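Local coordinates for DyP2 (Amycolatopsis sp. ATCC 39116, PDB 4G2C), which probably uses peroxide and a heme cofactor to oxidise dyes and lignin-related compounds, and carries a bound manganese ion, at residues F283-A286 / E287-L290; E417-Q420 / Q421-N425; R301-A304 / G305-V309. All blocks are in the same frame, centred on the assembly; numbering follows the deposited sequence.

Interaction 1: F283-A286 / E287-L290. With MN (manganese (II) ion), chain D.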
loop_
_atom_site.group_PDB
_atom_site.type_symbol
_atom_site.label_atom_id
_atom_site.label_comp_id
_atom_site.label_asym_id
_atom_site.label_seq_id
_atom_site.Cartn_x
_atom_site.Cartn_y
_atom_site.Cartn_z
ATOM N N PHE A 283 8.791 18.617 1.244
ATOM C CA PHE A 283 7.346 18.521 1.041
ATOM C C PHE A 283 6.626 19.635 1.791
ATOM O O PHE A 283 5.670 20.214 1.277
ATOM C CB PHE A 283 6.801 17.129 1.444
ATOM C CG PHE A 283 5.390 16.884 0.996
ATOM C CD1 PHE A 283 5.126 16.425 -0.287
ATOM C CD2 PHE A 283 4.322 17.151 1.842
ATOM C CE1 PHE A 283 3.822 16.222 -0.711
ATOM C CE2 PHE A 283 3.025 16.944 1.426
ATOM C CZ PHE A 283 2.775 16.479 0.149
ATOM N N LYS A 284 7.090 19.937 3.004
ATOM C CA LYS A 284 6.512 21.025 3.790
ATOM C C LYS A 284 6.862 22.397 3.218
ATOM O O LYS A 284 6.093 23.340 3.361
ATOM C CB LYS A 284 6.936 20.947 5.255
ATOM C CG LYS A 284 6.340 19.791 5.997
ATOM C CD LYS A 284 4.824 19.719 5.805
ATOM C CE LYS A 284 4.238 18.566 6.610
ATOM N NZ LYS A 284 2.805 18.319 6.327
ATOM N N GLU A 285 8.018 22.508 2.577
ATOM C CA GLU A 285 8.393 23.755 1.944
ATOM C C GLU A 285 7.467 23.918 0.763
ATOM O O GLU A 285 6.966 25.014 0.475
ATOM C CB GLU A 285 9.854 23.725 1.468
ATOM C CG GLU A 285 10.883 23.826 2.582
ATOM C CD GLU A 285 12.317 23.765 2.065
ATOM O OE1 GLU A 285 12.577 23.017 1.095
ATOM O OE2 GLU A 285 13.183 24.475 2.619
ATOM N N ALA A 286 7.243 22.811 0.074
ATOM C CA ALA A 286 6.350 22.814 -1.068
ATOM C C ALA A 286 4.953 23.229 -0.652
ATOM O O ALA A 286 4.336 24.017 -1.348
ATOM C CB ALA A 286 6.340 21.454 -1.774
ATOM N N GLU A 287 4.453 22.708 0.473
ATOM C CA GLU A 287 3.136 23.142 0.976
ATOM C C GLU A 287 3.164 24.653 1.166
ATOM O O GLU A 287 2.249 25.364 0.732
ATOM C CB GLU A 287 2.742 22.476 2.311
ATOM C CG GLU A 287 2.581 20.952 2.288
ATOM C CD GLU A 287 2.007 20.364 3.594
ATOM O OE1 GLU A 287 2.153 19.130 3.788
ATOM O OE2 GLU A 287 1.400 21.109 4.418
ATOM N N ARG A 288 4.219 25.141 1.819
ATOM C CA ARG A 288 4.342 26.569 2.099
ATOM C C ARG A 288 4.314 27.407 0.818
ATOM O O ARG A 288 3.539 28.351 0.709
ATOM C CB ARG A 288 5.616 26.862 2.891
ATOM C CG ARG A 288 5.822 28.342 3.196
ATOM C CD ARG A 288 7.286 28.633 3.490
ATOM N NE ARG A 288 8.144 28.265 2.361
ATOM C CZ ARG A 288 9.354 27.717 2.488
ATOM N NH1 ARG A 288 9.852 27.475 3.696
ATOM N NH2 ARG A 288 10.068 27.413 1.407
ATOM N N ASP A 289 5.166 27.051 -0.140
ATOM C CA ASP A 289 5.292 27.798 -1.380
ATOM C C ASP A 289 4.007 27.809 -2.220
ATOM O O ASP A 289 3.683 28.828 -2.836
ATOM C CB ASP A 289 6.467 27.279 -2.221
ATOM C CG ASP A 289 7.821 27.472 -1.534
ATOM O OD1 ASP A 289 7.922 28.282 -0.581
ATOM O OD2 ASP A 289 8.789 26.801 -1.950
ATOM N N LEU A 290 3.293 26.683 -2.263
ATOM C CA LEU A 290 2.036 26.625 -3.015
ATOM C C LEU A 290 0.999 27.529 -2.358
ATOM O O LEU A 290 0.279 28.257 -3.045
ATOM C CB LEU A 290 1.501 25.183 -3.132
ATOM C CG LEU A 290 0.103 24.974 -3.742
ATOM C CD1 LEU A 290 0.007 25.499 -5.174
ATOM C CD2 LEU A 290 -0.320 23.509 -3.707
HETATM MN MN MN D . -0.077 20.997 6.190
HETATM O O HOH W 1 -2.089 20.375 5.222
#
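The carboxylate of E287 binds the manganese ion with one oxygen and meets F283 and K284, one turn earlier, with the other. Its OE2 binds the metal at 2.3 Å, while OE1 turns back to K284, whose NZ makes a salt bridge of 2.7 Å to it from above the carboxylate plane. The lysine chain bends at chi2 (-50°) and then runs straight alongside the glutamate, which sets its ammonium beside OE1. The same nitrogen is also hydrogen-bonded to F215 O, its strongest polar partner, and Y217 OH adds a weak bond to OE1. F283 offers its ring edge: CE2 lies 3.3 Å from E287 OE1, with ring and carboxylate planes at 89°. With one oxygen held like this, the other is presented to the metal, which also takes a water and E313 OE2. R288 follows, on the exposed side. Its guanidinium rests one face on E285 CA and, by NE and NH2, holds the single oxygen OD1 of D289, the NE bond measuring 3.0 Å. D289 itself continues the helix, its N bonding E285 O at 2.8 Å. L290 N closes the last turn on A286 O at 3.0 Å. All of this lies on helix 280-293, whose buried flank meets helix 303-309 where F283 touches L308 and L290 touches both A304 and L308.

Interaction 2: E417-Q420 / Q421-N425; sequences EFTQ and QIWAN. With HEM (protoporphyrin IX containing Fe), chain C.
In the backbone Q421 N and I422 N make i+4 bonds to E417 O and F418 O, F418 O takes a further, weak bond from W423 N, and the helix then widens into a pi-type turn, A424 N reaching T419 O at 2.8 Å and N425 N reaching Q420 O at 2.9 Å. On one flank the F418 ring meets two partners, one over a face and one at its edge. I422 covers the face, its CG1 3.9 Å from the ring centroid in a CH-pi contact. W423 takes the edge: the phenyl rim points at the indole face in a T-shaped pair, centroid of the five-membered ring 5.1 Å from that of F418, planes at 83°. F418 CE1 does the touching, 3.4 Å from W423 NE1. With chi1 at -160° the F418 ring is carried along the helix toward these two later residues. H371 stacks on F418 and F429 on W423, extending the aromatic cluster.

Helix 416-424 also forms a wall of the heme pocket of this dye peroxidase. T419 CG2 packs on the pyrrole C vinyl, 3.7 Å from HEM CAC, while its hydroxyl is bonded back to Q415 O. Q420 bends at chi2 (70°), bringing OE1 to 3.6 Å from the vinyl carbon HEM CBC. Its NE2, which also bonds I444 O, gives a hydrogen to N425 OD1 at 3.1 Å; the acceptor lies in the amide plane of Q420, but the donor stands above the N425 carbonyl plane. N425 is held further by L148 O at ND2 and by Q446 N at OD1. E417, at the far end, is salt-bridged to K147.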
loop_
_atom_site.group_PDB
_atom_site.type_symbol
_atom_site.label_atom_id
_atom_site.label_comp_id
_atom_site.label_asym_id
_atom_site.label_seq_id
_atom_site.Cartn_x
_atom_site.Cartn_y
_atom_site.Cartn_z
ATOM N N GLU A 417 1.356 -1.518 -11.042
ATOM C CA GLU A 417 2.008 -0.875 -12.185
ATOM C C GLU A 417 1.095 0.014 -13.005
ATOM O O GLU A 417 1.516 1.060 -13.467
ATOM C CB GLU A 417 2.680 -1.898 -13.094
ATOM C CG GLU A 417 3.802 -2.665 -12.417
ATOM C CD GLU A 417 4.494 -3.580 -13.382
ATOM O OE1 GLU A 417 3.835 -3.972 -14.381
ATOM O OE2 GLU A 417 5.693 -3.877 -13.160
ATOM N N PHE A 418 -0.148 -0.413 -13.209
ATOM C CA PHE A 418 -1.135 0.429 -13.874
ATOM C C PHE A 418 -1.251 1.762 -13.126
ATOM O O PHE A 418 -1.160 2.847 -13.718
ATOM C CB PHE A 418 -2.503 -0.292 -13.911
ATOM C CG PHE A 418 -3.458 0.247 -14.952
ATOM C CD1 PHE A 418 -4.303 1.314 -14.661
ATOM C CD2 PHE A 418 -3.503 -0.311 -16.228
ATOM C CE1 PHE A 418 -5.192 1.813 -15.626
ATOM C CE2 PHE A 418 -4.376 0.180 -17.203
ATOM C CZ PHE A 418 -5.222 1.249 -16.897
ATOM N N THR A 419 -1.455 1.679 -11.813
ATOM C CA THR A 419 -1.710 2.864 -10.988
ATOM C C THR A 419 -0.520 3.828 -11.016
ATOM O O THR A 419 -0.683 5.044 -11.178
ATOM C CB THR A 419 -2.034 2.460 -9.536
ATOM O OG1 THR A 419 -3.277 1.735 -9.507
ATOM C CG2 THR A 419 -2.123 3.680 -8.625
ATOM N N GLN A 420 0.681 3.269 -10.896
ATOM C CA GLN A 420 1.910 4.059 -10.909
ATOM C C GLN A 420 2.171 4.630 -12.296
ATOM O O GLN A 420 2.457 5.827 -12.452
ATOM C CB GLN A 420 3.104 3.193 -10.498
ATOM C CG GLN A 420 4.403 3.963 -10.423
ATOM C CD GLN A 420 4.420 4.919 -9.250
ATOM O OE1 GLN A 420 4.255 4.502 -8.103
ATOM N NE2 GLN A 420 4.608 6.211 -9.528
ATOM N N GLN A 421 2.067 3.775 -13.307
ATOM C CA GLN A 421 2.430 4.173 -14.670
ATOM C C GLN A 421 1.331 4.945 -15.411
ATOM O O GLN A 421 1.551 6.065 -15.867
ATOM C CB GLN A 421 2.879 2.963 -15.503
ATOM C CG GLN A 421 3.258 3.351 -16.941
ATOM C CD GLN A 421 3.552 2.169 -17.858
ATOM O OE1 GLN A 421 3.764 1.044 -17.411
ATOM N NE2 GLN A 421 3.563 2.431 -19.159
ATOM N N ILE A 422 0.151 4.344 -15.515
ATOM C CA ILE A 422 -0.932 4.854 -16.357
ATOM C C ILE A 422 -1.754 5.949 -15.682
ATOM O O ILE A 422 -2.478 6.690 -16.345
ATOM C CB ILE A 422 -1.901 3.709 -16.718
ATOM C CG1 ILE A 422 -1.114 2.521 -17.263
ATOM C CG2 ILE A 422 -3.007 4.192 -17.678
ATOM C CD1 ILE A 422 -0.515 2.771 -18.640
ATOM N N TRP A 423 -1.671 6.032 -14.360
ATOM C CA TRP A 423 -2.412 7.044 -13.623
ATOM C C TRP A 423 -1.468 8.088 -13.014
ATOM O O TRP A 423 -1.448 9.251 -13.444
ATOM C CB TRP A 423 -3.302 6.398 -12.558
ATOM C CG TRP A 423 -4.528 5.701 -13.135
ATOM C CD1 TRP A 423 -4.925 5.686 -14.457
ATOM C CD2 TRP A 423 -5.524 4.947 -12.413
ATOM N NE1 TRP A 423 -6.094 4.967 -14.587
ATOM C CE2 TRP A 423 -6.479 4.503 -13.353
ATOM C CE3 TRP A 423 -5.699 4.605 -11.063
ATOM C CZ2 TRP A 423 -7.591 3.738 -12.987
ATOM C CZ3 TRP A 423 -6.804 3.841 -10.702
ATOM C CH2 TRP A 423 -7.739 3.423 -11.664
ATOM N N ALA A 424 -0.664 7.668 -12.043
ATOM C CA ALA A 424 0.165 8.614 -11.297
ATOM C C ALA A 424 1.141 9.369 -12.208
ATOM O O ALA A 424 1.190 10.606 -12.183
ATOM C CB ALA A 424 0.902 7.916 -10.148
ATOM N N ASN A 425 1.898 8.626 -13.013
ATOM C CA ASN A 425 2.915 9.212 -13.872
ATOM C C ASN A 425 2.340 9.887 -15.108
ATOM O O ASN A 425 3.065 10.511 -15.869
ATOM C CB ASN A 425 3.905 8.146 -14.349
ATOM C CG ASN A 425 4.783 7.612 -13.232
ATOM O OD1 ASN A 425 4.698 8.050 -12.080
ATOM N ND2 ASN A 425 5.606 6.630 -13.563
HETATM C CHA HEM C . -4.075 6.869 -0.245
HETATM C CHB HEM C . 0.209 8.794 1.007
HETATM C CHC HEM C . 2.513 5.808 -2.056
HETATM C CHD HEM C . -1.781 4.474 -3.846
HETATM C C1A HEM C . -3.120 7.639 0.375
HETATM C C2A HEM C . -3.377 8.620 1.408
HETATM C C3A HEM C . -2.192 9.142 1.751
HETATM C C4A HEM C . -1.152 8.513 0.954
HETATM C CMA HEM C . -1.949 10.230 2.811
HETATM C CAA HEM C . -4.778 8.967 1.984
HETATM C CBA HEM C . -5.133 7.969 3.091
HETATM C CGA HEM C . -5.769 6.713 2.541
HETATM O O1A HEM C . -6.769 6.793 1.805
HETATM O O2A HEM C . -5.281 5.602 2.836
HETATM C C1B HEM C . 1.226 8.175 0.293
HETATM C C2B HEM C . 2.663 8.422 0.387
HETATM C C3B HEM C . 3.283 7.584 -0.468
HETATM C C4B HEM C . 2.278 6.774 -1.111
HETATM C CMB HEM C . 3.326 9.486 1.299
HETATM C CAB HEM C . 4.793 7.415 -0.751
HETATM C CBB HEM C . 5.708 7.832 0.128
HETATM C C1C HEM C . 1.547 5.247 -2.861
HETATM C C2C HEM C . 1.788 4.461 -4.060
HETATM C C3C HEM C . 0.592 4.081 -4.540
HETATM C C4C HEM C . -0.430 4.619 -3.665
HETATM C CMC HEM C . 3.183 4.098 -4.645
HETATM C CAC HEM C . 0.309 3.260 -5.822
HETATM C CBC HEM C . 1.212 3.173 -6.811
HETATM C C1D HEM C . -2.781 4.942 -3.020
HETATM C C2D HEM C . -4.164 4.561 -3.134
HETATM C C3D HEM C . -4.853 5.299 -1.997
HETATM C C4D HEM C . -3.844 6.058 -1.327
HETATM C CMD HEM C . -4.783 3.605 -4.168
HETATM C CAD HEM C . -6.327 5.296 -1.644
HETATM C CBD HEM C . -6.963 6.185 -2.693
HETATM C CGD HEM C . -8.440 6.063 -2.441
HETATM O O1D HEM C . -8.946 4.911 -2.468
HETATM O O2D HEM C . -9.074 7.118 -2.169
HETATM N NA HEM C . -1.767 7.591 0.130
HETATM N NB HEM C . 1.043 7.162 -0.629
HETATM N NC HEM C . 0.179 5.325 -2.651
HETATM N ND HEM C . -2.640 5.818 -1.950
HETATM FE FE HEM C . -0.762 6.658 -1.359
#

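Interaction 3: R301-A304 / G305-V309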
loop_
_atom_site.group_PDB
_atom_site.type_symbol
_atom_site.label_atom_id
_atom_site.label_comp_id
_atom_site.label_asym_id
_atom_site.label_seq_id
_atom_site.Cartn_x
_atom_site.Cartn_y
_atom_site.Cartn_z
ATOM N N ARG A 301 -4.043 28.094 4.986
ATOM C CA ARG A 301 -2.827 27.742 4.250
ATOM C C ARG A 301 -2.584 26.229 4.228
ATOM O O ARG A 301 -1.911 25.704 3.334
ATOM C CB ARG A 301 -1.610 28.473 4.819
ATOM C CG ARG A 301 -1.428 29.877 4.249
ATOM C CD ARG A 301 -0.370 30.643 5.016
ATOM N NE ARG A 301 -0.769 30.873 6.409
ATOM C CZ ARG A 301 0.057 30.810 7.454
ATOM N NH1 ARG A 301 -0.399 31.037 8.680
ATOM N NH2 ARG A 301 1.339 30.512 7.279
ATOM N N GLU A 302 -3.137 25.544 5.223
ATOM C CA GLU A 302 -3.105 24.082 5.307
ATOM C C GLU A 302 -3.758 23.413 4.092
ATOM O O GLU A 302 -3.448 22.262 3.778
ATOM C CB GLU A 302 -3.831 23.603 6.570
ATOM C CG GLU A 302 -3.136 23.914 7.883
ATOM C CD GLU A 302 -4.036 23.648 9.083
ATOM O OE1 GLU A 302 -5.236 23.367 8.868
ATOM O OE2 GLU A 302 -3.548 23.730 10.238
ATOM N N ARG A 303 -4.676 24.123 3.431
ATOM C CA ARG A 303 -5.384 23.560 2.283
ATOM C C ARG A 303 -4.439 23.291 1.106
ATOM O O ARG A 303 -4.742 22.478 0.231
ATOM C CB ARG A 303 -6.538 24.451 1.862
ATOM C CG ARG A 303 -7.393 23.875 0.758
ATOM C CD ARG A 303 -8.779 24.512 0.761
ATOM N NE ARG A 303 -8.699 25.964 0.770
ATOM C CZ ARG A 303 -8.705 26.716 -0.326
ATOM N NH1 ARG A 303 -8.801 26.146 -1.522
ATOM N NH2 ARG A 303 -8.616 28.037 -0.226
ATOM N N ALA A 304 -3.282 23.953 1.096
ATOM C CA ALA A 304 -2.308 23.720 0.027
ATOM C C ALA A 304 -1.859 22.272 0.076
ATOM O O ALA A 304 -1.697 21.630 -0.961
ATOM C CB ALA A 304 -1.117 24.643 0.163
ATOM N N GLY A 305 -1.676 21.769 1.295
ATOM C CA GLY A 305 -1.249 20.404 1.530
ATOM C C GLY A 305 -2.344 19.439 1.127
ATOM O O GLY A 305 -2.083 18.426 0.475
ATOM N N ALA A 306 -3.570 19.748 1.535
ATOM C CA ALA A 306 -4.745 18.980 1.140
ATOM C C ALA A 306 -4.852 18.863 -0.381
ATOM O O ALA A 306 -5.295 17.837 -0.897
ATOM C CB ALA A 306 -6.002 19.625 1.713
ATOM N N MET A 307 -4.450 19.905 -1.105
ATOM C CA MET A 307 -4.544 19.874 -2.570
ATOM C C MET A 307 -3.591 18.857 -3.174
ATOM O O MET A 307 -3.867 18.300 -4.238
ATOM C CB MET A 307 -4.267 21.250 -3.187
ATOM C CG MET A 307 -5.370 22.281 -3.020
ATOM S SD MET A 307 -4.847 23.935 -3.591
ATOM C CE MET A 307 -6.153 24.956 -2.904
ATOM N N LEU A 308 -2.464 18.624 -2.503
ATOM C CA LEU A 308 -1.459 17.688 -2.989
ATOM C C LEU A 308 -1.892 16.252 -2.712
ATOM O O LEU A 308 -1.631 15.344 -3.498
ATOM C CB LEU A 308 -0.106 17.933 -2.298
ATOM C CG LEU A 308 0.463 19.348 -2.404
ATOM C CD1 LEU A 308 1.762 19.502 -1.575
ATOM C CD2 LEU A 308 0.672 19.690 -3.857
ATOM N N VAL A 309 -2.537 16.055 -1.572
ATOM C CA VAL A 309 -2.885 14.718 -1.123
ATOM C C VAL A 309 -4.348 14.338 -1.441
ATOM O O VAL A 309 -4.623 13.210 -1.828
ATOM C CB VAL A 309 -2.603 14.595 0.377
ATOM C CG1 VAL A 309 -3.197 13.304 0.922
ATOM C CG2 VAL A 309 -1.084 14.667 0.611
#
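R303 brings the one flat group that meets the other segment, and the M307 methyl comes at its guanidinium obliquely, CE lying 3.2 Å from NH1. Residues 301-309 make up the short helix 303-309 and the turn leading into it; this helix follows helix 280-293 in the chain and packs against it. The two side chains cross, and CE also lies 4.0 Å from R303 CG, so the methyl fits against both the aliphatic base and the charged end of the arginine. The head is fixed by partners beyond the pair: NE makes a salt bridge to D300 OD1, NH2 bonds P456 O, and NH1 is hydrogen-bonded as well. Buried as it is, the guanidinium is thus well supplied with acceptors. Its chain bends at chi3 (51°), while M307, with CG anti to its carbonyl carbon (chi1 -73°) and the chain extended beyond, lays its methyl back along the helix against R303.

The entry is uneven. A304 N bonds R301 O, and E302 O receives weak bonds from both G305 N and A306 N, a forked pattern between a tighter turn and the regular helix. The first firm helical bond across the two segments is M307 N to R303 O at 2.9 Å; the same nitrogen also makes a weak bond to A304 O.

A306 CB lies 3.5 Å from R303 O and touches F312. R301 and A304 both touch A291 of helix 280-293. The end of E302 leads away from 305-309; its OE2 lies close to E299 OE1, two like charges that the manganese ion, about 5 Å from the E302 side chain, may partly offset. Further on, V309 touches the heme. L308 N is tied weakly to A304 O, and the leucine CG packs on that same oxygen at 3.5 Å.

How the interactions relate
Interactions 1 and 3 belong together: their centres are 9 Å apart, and helices 280-293 and 303-309 face each other directly. E287 O meets A304 CB at 3.5 Å, and E287 CD lies 3.9 Å from G305 CA, so the manganese-binding carboxylate passes beside a residue without a side chain. Interaction 2 stands apart, its centre 24 Å from interaction 1 and 22 Å from interaction 3, with no touch to either. The heme lies between: T419 and Q420 meet it from one side of the pocket, and V309 touches it at the end of 305-309. Manganese and heme FE are 16.2 Å apart, and helix 303-309 spans much of that gap, from G305 beside E287 to V309 at the cofactor.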